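Local coordinates for predicted component of a thermophile-specific DNA repair system, contains a RAMP domain (Methanopyrus kandleri, PDB 4N0L), which probably binds CRISPR RNA as a RAMP-type, RRM-like subunit of the type III-A Csm interference machinery and may also act as an endonuclease, at residues 183-197 with 214-226. Sequence-based numbering, arbitrary orientation.
Sequences TVNDVFERAGEPTEV and SMERVPKGSRFGL
E216 and T195 show how one carboxylate can fasten a chain leaving a helix. OE1 of E216 accepts a hydrogen bond from the T195 backbone N at 3.0 Å, with the N–H coming from above the carboxylate plane, 44° out of it; OE2 offers its syn lone pair to T195 OG1 at 2.9 Å. The threonine reaches it because its hydroxyl stands between backbone N and carbonyl carbon (chi1 60°). Two residues earlier the roles reverse: E193 extends its side chain, and OE1 accepts a hydrogen bond from the R217 backbone N at 2.9 Å, again from above the carboxylate plane. At the far end, R223 N donates to T183 OG1 (2.8 Å), an oxygen also bonded to T180, while R223 NH1 forms a salt bridge with E13.

Between these polar ends lies an apolar band. The P219 ring sets CG against A191 CB (3.8 Å) and CB against V187 CG1, and its CD meets F188 CE1 at 3.7 Å. P194, behind a cis peptide bond, lays CD over the centre of one F188 face; T183 CG2 covers the opposite face near the rim. S222 OG, at the edge of the F188 ring, bonds back to P219 O across a type II turn. G192, with positive phi, closes helix 181-191 in a Schellman motif.

Helix 181-191 and its exit are thus joined to the segment entering strand 223-231 of the RRM-like sheet, well away from the zinc site. Because side chains grip backbone N–H groups in both directions, the bonds probably hold the backbones of both segments in place.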
ATOM      1  N   THR A 183       5.134  15.465  17.493  1.00 36.41           N
ATOM      2  CA  THR A 183       4.849  16.373  16.391  1.00 35.31           C
ATOM      3  C   THR A 183       3.965  17.534  16.858  1.00 36.16           C
ATOM      4  O   THR A 183       4.154  18.677  16.439  1.00 34.83           O
ATOM      5  CB  THR A 183       4.181  15.623  15.217  1.00 30.34           C
ATOM      6  OG1 THR A 183       5.120  14.701  14.651  1.00 30.43           O
ATOM      7  CG2 THR A 183       3.725  16.585  14.136  1.00 23.92           C
ATOM      8  N   VAL A 184       3.016  17.241  17.743  1.00 35.68           N
ATOM      9  CA  VAL A 184       2.115  18.263  18.270  1.00 39.88           C
ATOM     10  C   VAL A 184       2.798  19.149  19.315  1.00 45.15           C
ATOM     11  O   VAL A 184       2.693  20.376  19.267  1.00 45.77           O
ATOM     12  CB  VAL A 184       0.856  17.631  18.896  1.00 38.44           C
ATOM     13  CG1 VAL A 184      -0.017  18.701  19.539  1.00 35.37           C
ATOM     14  CG2 VAL A 184       0.072  16.862  17.843  1.00 36.97           C
ATOM     15  N   ASN A 185       3.493  18.519  20.259  1.00 43.95           N
ATOM     16  CA  ASN A 185       4.115  19.232  21.371  1.00 43.08           C
ATOM     17  C   ASN A 185       5.416  19.947  21.005  1.00 45.63           C
ATOM     18  O   ASN A 185       5.796  20.922  21.654  1.00 45.91           O
ATOM     19  CB  ASN A 185       4.381  18.268  22.530  1.00 38.70           C
ATOM     20  CG  ASN A 185       3.108  17.824  23.224  1.00 41.66           C
ATOM     21  OD1 ASN A 185       2.004  18.169  22.804  1.00 43.01           O
ATOM     22  ND2 ASN A 185       3.259  17.056  24.297  1.00 44.01           N
ATOM     23  N   ASP A 186       6.104  19.459  19.977  1.00 44.88           N
ATOM     24  CA  ASP A 186       7.420  19.992  19.635  1.00 43.92           C
ATOM     25  C   ASP A 186       7.447  20.645  18.252  1.00 40.89           C
ATOM     26  O   ASP A 186       7.663  21.850  18.141  1.00 39.68           O
ATOM     27  CB  ASP A 186       8.475  18.884  19.718  1.00 49.68           C
ATOM     28  CG  ASP A 186       9.885  19.392  19.476  1.00 59.23           C
ATOM     29  OD1 ASP A 186      10.781  19.049  20.276  1.00 65.07           O
ATOM     30  OD2 ASP A 186      10.102  20.125  18.487  1.00 59.66           O
ATOM     31  N   VAL A 187       7.240  19.850  17.204  1.00 39.93           N
ATOM     32  CA  VAL A 187       7.357  20.352  15.836  1.00 36.95           C
ATOM     33  C   VAL A 187       6.328  21.436  15.521  1.00 37.27           C
ATOM     34  O   VAL A 187       6.675  22.507  15.017  1.00 34.47           O
ATOM     35  CB  VAL A 187       7.208  19.219  14.807  1.00 31.04           C
ATOM     36  CG1 VAL A 187       7.330  19.774  13.394  1.00 26.93           C
ATOM     37  CG2 VAL A 187       8.259  18.151  15.045  1.00 29.54           C
ATOM     38  N   PHE A 188       5.065  21.158  15.828  1.00 37.48           N
ATOM     39  CA  PHE A 188       3.995  22.120  15.591  1.00 39.69           C
ATOM     40  C   PHE A 188       4.180  23.350  16.472  1.00 47.38           C
ATOM     41  O   PHE A 188       3.936  24.477  16.042  1.00 46.96           O
ATOM     42  CB  PHE A 188       2.623  21.490  15.854  1.00 35.29           C
ATOM     43  CG  PHE A 188       2.157  20.556  14.769  1.00 38.86           C
ATOM     44  CD1 PHE A 188       2.919  20.351  13.628  1.00 37.56           C
ATOM     45  CD2 PHE A 188       0.953  19.881  14.892  1.00 38.18           C
ATOM     46  CE1 PHE A 188       2.488  19.497  12.633  1.00 35.03           C
ATOM     47  CE2 PHE A 188       0.515  19.020  13.901  1.00 34.24           C
ATOM     48  CZ  PHE A 188       1.283  18.828  12.770  1.00 33.82           C
ATOM     49  N   GLU A 189       4.613  23.122  17.707  1.00 52.49           N
ATOM     50  CA  GLU A 189       4.772  24.199  18.673  1.00 53.90           C
ATOM     51  C   GLU A 189       5.932  25.124  18.296  1.00 51.89           C
ATOM     52  O   GLU A 189       5.819  26.345  18.405  1.00 48.44           O
ATOM     53  CB  GLU A 189       4.982  23.622  20.070  1.00 58.05           C
ATOM     54  CG  GLU A 189       4.485  24.516  21.188  1.00 65.32           C
ATOM     55  CD  GLU A 189       2.985  24.750  21.113  1.00 71.89           C
ATOM     56  OE1 GLU A 189       2.221  23.770  21.246  1.00 75.79           O
ATOM     57  OE2 GLU A 189       2.568  25.914  20.928  1.00 74.66           O
ATOM     58  N   ARG A 190       7.039  24.535  17.848  1.00 53.56           N
ATOM     59  CA  ARG A 190       8.206  25.300  17.409  1.00 54.67           C
ATOM     60  C   ARG A 190       7.871  26.252  16.268  1.00 60.19           C
ATOM     61  O   ARG A 190       8.429  27.345  16.178  1.00 63.14           O
ATOM     62  CB  ARG A 190       9.327  24.361  16.959  1.00 53.99           C
ATOM     63  CG  ARG A 190      10.255  23.863  18.057  1.00 56.59           C
ATOM     64  CD  ARG A 190      11.445  23.131  17.439  1.00 61.81           C
ATOM     65  NE  ARG A 190      12.071  22.186  18.363  1.00 66.71           N
ATOM     66  CZ  ARG A 190      12.859  22.537  19.375  1.00 66.46           C
ATOM     67  N   ALA A 191       6.950  25.834  15.406  1.00 60.48           N
ATOM     68  CA  ALA A 191       6.620  26.596  14.207  1.00 60.83           C
ATOM     69  C   ALA A 191       5.412  27.501  14.422  1.00 62.06           C
ATOM     70  O   ALA A 191       5.179  28.431  13.650  1.00 62.83           O
ATOM     71  CB  ALA A 191       6.370  25.651  13.039  1.00 57.43           C
ATOM     72  N   GLY A 192       4.647  27.228  15.472  1.00 62.12           N
ATOM     73  CA  GLY A 192       3.442  27.987  15.747  1.00 64.32           C
ATOM     74  C   GLY A 192       2.324  27.636  14.785  1.00 66.27           C
ATOM     75  O   GLY A 192       1.378  28.404  14.607  1.00 65.33           O
ATOM     76  N   GLU A 193       2.432  26.461  14.169  1.00 68.97           N
ATOM     77  CA  GLU A 193       1.442  25.999  13.203  1.00 71.60           C
ATOM     78  C   GLU A 193       1.623  24.514  12.895  1.00 73.35           C
ATOM     79  O   GLU A 193       2.745  24.006  12.903  1.00 73.19           O
ATOM     80  CB  GLU A 193       1.535  26.809  11.904  1.00 72.00           C
ATOM     81  CG  GLU A 193       2.839  26.618  11.140  1.00 71.37           C
ATOM     82  CD  GLU A 193       2.788  27.196   9.738  1.00 71.12           C
ATOM     83  OE1 GLU A 193       1.672  27.342   9.195  1.00 69.42           O
ATOM     84  OE2 GLU A 193       3.862  27.504   9.179  1.00 71.53           O
ATOM     85  N   PRO A 194       0.512  23.804  12.638  1.00 73.89           N
ATOM     86  CA  PRO A 194      -0.855  24.325  12.721  1.00 76.65           C
ATOM     87  C   PRO A 194      -1.386  24.325  14.152  1.00 81.99           C
ATOM     88  O   PRO A 194      -0.779  23.711  15.029  1.00 84.30           O
ATOM     89  CB  PRO A 194      -1.641  23.350  11.843  1.00 72.07           C
ATOM     90  CG  PRO A 194      -0.924  22.071  12.022  1.00 69.94           C
ATOM     91  CD  PRO A 194       0.534  22.440  12.083  1.00 70.63           C
ATOM     92  N   THR A 195      -2.507  25.001  14.380  1.00 82.89           N
ATOM     93  CA  THR A 195      -3.121  25.031  15.702  1.00 81.95           C
ATOM     94  C   THR A 195      -4.358  24.143  15.712  1.00 84.68           C
ATOM     95  O   THR A 195      -4.773  23.631  14.671  1.00 84.43           O
ATOM     96  CB  THR A 195      -3.507  26.460  16.128  1.00 77.58           C
ATOM     97  OG1 THR A 195      -4.436  27.011  15.186  1.00 76.51           O
ATOM     98  CG2 THR A 195      -2.270  27.347  16.194  1.00 75.14           C
ATOM     99  N   GLU A 196      -4.944  23.957  16.891  1.00 86.82           N
ATOM    100  CA  GLU A 196      -6.133  23.127  17.015  1.00 89.80           C
ATOM    101  C   GLU A 196      -7.325  23.817  16.359  1.00 92.40           C
ATOM    102  O   GLU A 196      -7.826  24.825  16.858  1.00 94.67           O
ATOM    103  CB  GLU A 196      -6.419  22.828  18.487  1.00 91.99           C
ATOM    104  CG  GLU A 196      -7.402  21.696  18.722  1.00 92.56           C
ATOM    105  CD  GLU A 196      -7.418  21.236  20.166  1.00 92.07           C
ATOM    106  OE1 GLU A 196      -8.053  21.914  21.001  1.00 90.86           O
ATOM    107  OE2 GLU A 196      -6.791  20.198  20.468  1.00 92.40           O
ATOM    108  N   VAL A 197      -7.769  23.267  15.233  1.00 92.67           N
ATOM    109  CA  VAL A 197      -8.850  23.861  14.450  1.00 92.98           C
ATOM    110  C   VAL A 197      -9.918  22.805  14.174  1.00 96.11           C
ATOM    111  O   VAL A 197     -10.029  22.291  13.059  1.00 95.32           O
ATOM    112  CB  VAL A 197      -8.343  24.454  13.115  1.00 90.17           C
ATOM    113  CG1 VAL A 197      -9.460  25.211  12.408  1.00 89.80           C
ATOM    114  CG2 VAL A 197      -7.173  25.389  13.360  1.00 88.08           C
ATOM    115  N   SER A 214      -4.552  29.039   3.153  1.00 82.50           N
ATOM    116  CA  SER A 214      -5.113  28.068   4.092  1.00 84.04           C
ATOM    117  C   SER A 214      -5.428  28.635   5.496  1.00 81.84           C
ATOM    118  O   SER A 214      -6.540  28.419   5.980  1.00 81.19           O
ATOM    119  CB  SER A 214      -4.186  26.849   4.208  1.00 85.62           C
ATOM    120  N   MET A 215      -4.507  29.340   6.172  1.00 79.90           N
ATOM    121  CA  MET A 215      -3.141  29.627   5.727  1.00 77.67           C
ATOM    122  C   MET A 215      -2.100  28.899   6.577  1.00 72.15           C
ATOM    123  O   MET A 215      -0.943  29.316   6.643  1.00 72.35           O
ATOM    124  CB  MET A 215      -2.870  31.137   5.748  1.00 79.18           C
ATOM    125  CG  MET A 215      -2.879  31.780   4.367  1.00 80.15           C
ATOM    126  SD  MET A 215      -1.345  32.641   3.952  1.00 81.94           S
ATOM    127  CE  MET A 215      -1.725  34.309   4.479  1.00 79.92           C
ATOM    128  N   GLU A 216      -2.512  27.810   7.220  1.00 66.02           N
ATOM    129  CA  GLU A 216      -1.595  27.026   8.039  1.00 61.55           C
ATOM    130  C   GLU A 216      -1.033  25.856   7.246  1.00 56.00           C
ATOM    131  O   GLU A 216      -1.697  25.303   6.371  1.00 52.89           O
ATOM    132  CB  GLU A 216      -2.288  26.518   9.302  1.00 63.96           C
ATOM    133  CG  GLU A 216      -2.547  27.589  10.345  1.00 70.04           C
ATOM    134  CD  GLU A 216      -3.168  27.043  11.613  1.00 75.59           C
ATOM    135  OE1 GLU A 216      -3.467  25.834  11.644  1.00 74.37           O
ATOM    136  OE2 GLU A 216      -3.394  27.824  12.564  1.00 79.73           O
ATOM    137  N   ARG A 217       0.188  25.471   7.590  1.00 50.97           N
ATOM    138  CA  ARG A 217       0.931  24.450   6.871  1.00 40.82           C
ATOM    139  C   ARG A 217       1.441  23.381   7.825  1.00 40.91           C
ATOM    140  O   ARG A 217       1.470  23.587   9.036  1.00 41.22           O
ATOM    141  CB  ARG A 217       2.095  25.094   6.131  1.00 33.16           C
ATOM    142  CG  ARG A 217       1.672  25.985   4.991  1.00 30.86           C
ATOM    143  CD  ARG A 217       2.885  26.577   4.321  1.00 30.97           C
ATOM    144  NE  ARG A 217       3.698  25.562   3.668  1.00 31.15           N
ATOM    145  CZ  ARG A 217       3.432  25.067   2.466  1.00 29.59           C
ATOM    146  NH1 ARG A 217       2.365  25.491   1.802  1.00 25.76           N
ATOM    147  NH2 ARG A 217       4.224  24.148   1.935  1.00 29.29           N
ATOM    148  N   VAL A 218       1.825  22.234   7.280  1.00 39.78           N
ATOM    149  CA  VAL A 218       2.456  21.191   8.080  1.00 34.50           C
ATOM    150  C   VAL A 218       3.970  21.313   7.929  1.00 32.95           C
ATOM    151  O   VAL A 218       4.496  21.131   6.835  1.00 34.12           O
ATOM    152  CB  VAL A 218       1.998  19.786   7.650  1.00 27.61           C
ATOM    153  CG1 VAL A 218       2.590  18.733   8.567  1.00 28.00           C
ATOM    154  CG2 VAL A 218       0.484  19.706   7.657  1.00 28.19           C
ATOM    155  N   PRO A 219       4.676  21.638   9.025  1.00 30.77           N
ATOM    156  CA  PRO A 219       6.125  21.874   8.954  1.00 29.23           C
ATOM    157  C   PRO A 219       6.915  20.641   8.537  1.00 32.53           C
ATOM    158  O   PRO A 219       6.497  19.514   8.797  1.00 27.01           O
ATOM    159  CB  PRO A 219       6.493  22.279  10.387  1.00 25.11           C
ATOM    160  CG  PRO A 219       5.211  22.691  11.022  1.00 28.77           C
ATOM    161  CD  PRO A 219       4.140  21.874  10.375  1.00 29.66           C
ATOM    162  N   LYS A 220       8.049  20.869   7.884  1.00 34.31           N
ATOM    163  CA  LYS A 220       8.980  19.797   7.558  1.00 33.40           C
ATOM    164  C   LYS A 220       9.476  19.153   8.852  1.00 31.41           C
ATOM    165  O   LYS A 220       9.713  19.845   9.839  1.00 32.61           O
ATOM    166  CB  LYS A 220      10.141  20.345   6.723  1.00 34.25           C
ATOM    167  CG  LYS A 220      11.438  19.574   6.825  1.00 36.02           C
ATOM    168  CD  LYS A 220      12.531  20.250   6.022  1.00 42.47           C
ATOM    169  CE  LYS A 220      13.858  19.538   6.198  1.00 47.57           C
ATOM    170  NZ  LYS A 220      14.881  20.023   5.232  1.00 49.46           N
ATOM    171  N   GLY A 221       9.610  17.831   8.855  1.00 30.16           N
ATOM    172  CA  GLY A 221      10.032  17.118  10.047  1.00 22.65           C
ATOM    173  C   GLY A 221       8.868  16.584  10.861  1.00 25.48           C
ATOM    174  O   GLY A 221       9.065  15.850  11.832  1.00 25.04           O
ATOM    175  N   SER A 222       7.653  16.955  10.466  1.00 27.77           N
ATOM    176  CA  SER A 222       6.447  16.460  11.124  1.00 26.11           C
ATOM    177  C   SER A 222       6.348  14.949  10.994  1.00 27.17           C
ATOM    178  O   SER A 222       6.825  14.364  10.020  1.00 21.67           O
ATOM    179  CB  SER A 222       5.199  17.115  10.534  1.00 22.55           C
ATOM    180  OG  SER A 222       5.213  18.515  10.747  1.00 27.68           O
ATOM    181  N   ARG A 223       5.723  14.315  11.977  1.00 28.69           N
ATOM    182  CA  ARG A 223       5.695  12.863  12.015  1.00 24.88           C
ATOM    183  C   ARG A 223       4.294  12.338  12.294  1.00 25.52           C
ATOM    184  O   ARG A 223       3.606  12.807  13.202  1.00 25.93           O
ATOM    185  CB  ARG A 223       6.693  12.353  13.053  1.00 28.25           C
ATOM    186  CG  ARG A 223       8.141  12.626  12.662  1.00 30.48           C
ATOM    187  CD  ARG A 223       9.069  12.571  13.855  1.00 40.55           C
ATOM    188  NE  ARG A 223      10.385  13.127  13.555  1.00 47.55           N
ATOM    189  CZ  ARG A 223      11.476  12.399  13.346  1.00 47.23           C
ATOM    190  NH1 ARG A 223      11.412  11.076  13.402  1.00 44.51           N
ATOM    191  NH2 ARG A 223      12.633  12.994  13.084  1.00 47.96           N
ATOM    192  N   PHE A 224       3.876  11.370  11.487  1.00 26.71           N
ATOM    193  CA  PHE A 224       2.549  10.788  11.599  1.00 21.07           C
ATOM    194  C   PHE A 224       2.663   9.293  11.850  1.00 20.42           C
ATOM    195  O   PHE A 224       3.497   8.619  11.249  1.00 22.94           O
ATOM    196  CB  PHE A 224       1.725  11.074  10.338  1.00 22.41           C
ATOM    197  CG  PHE A 224       1.528  12.543  10.064  1.00 26.54           C
ATOM    198  CD1 PHE A 224       2.544  13.306   9.500  1.00 25.96           C
ATOM    199  CD2 PHE A 224       0.331  13.164  10.383  1.00 25.12           C
ATOM    200  CE1 PHE A 224       2.367  14.658   9.257  1.00 22.18           C
ATOM    201  CE2 PHE A 224       0.148  14.517  10.140  1.00 30.19           C
ATOM    202  CZ  PHE A 224       1.169  15.264   9.577  1.00 26.05           C
ATOM    203  N   GLY A 225       1.848   8.789  12.772  1.00 23.67           N
ATOM    204  CA  GLY A 225       1.871   7.382  13.131  1.00 23.49           C
ATOM    205  C   GLY A 225       1.643   6.466  11.948  1.00 23.45           C
ATOM    206  O   GLY A 225       0.750   6.703  11.137  1.00 24.88           O
ATOM    207  N   LEU A 226       2.462   5.433  11.850  1.00 24.88           N
ATOM    208  CA  LEU A 226       2.343   4.447  10.796  1.00 25.72           C
ATOM    209  C   LEU A 226       2.044   3.072  11.372  1.00 25.06           C
ATOM    210  O   LEU A 226       2.876   2.458  12.014  1.00 19.97           O
ATOM    211  CB  LEU A 226       3.608   4.400   9.948  1.00 24.76           C
ATOM    212  CG  LEU A 226       3.556   3.470   8.741  1.00 24.82           C
ATOM    213  CD1 LEU A 226       2.537   3.948   7.723  1.00 20.17           C
ATOM    214  CD2 LEU A 226       4.923   3.347   8.102  1.00 26.19           C
TER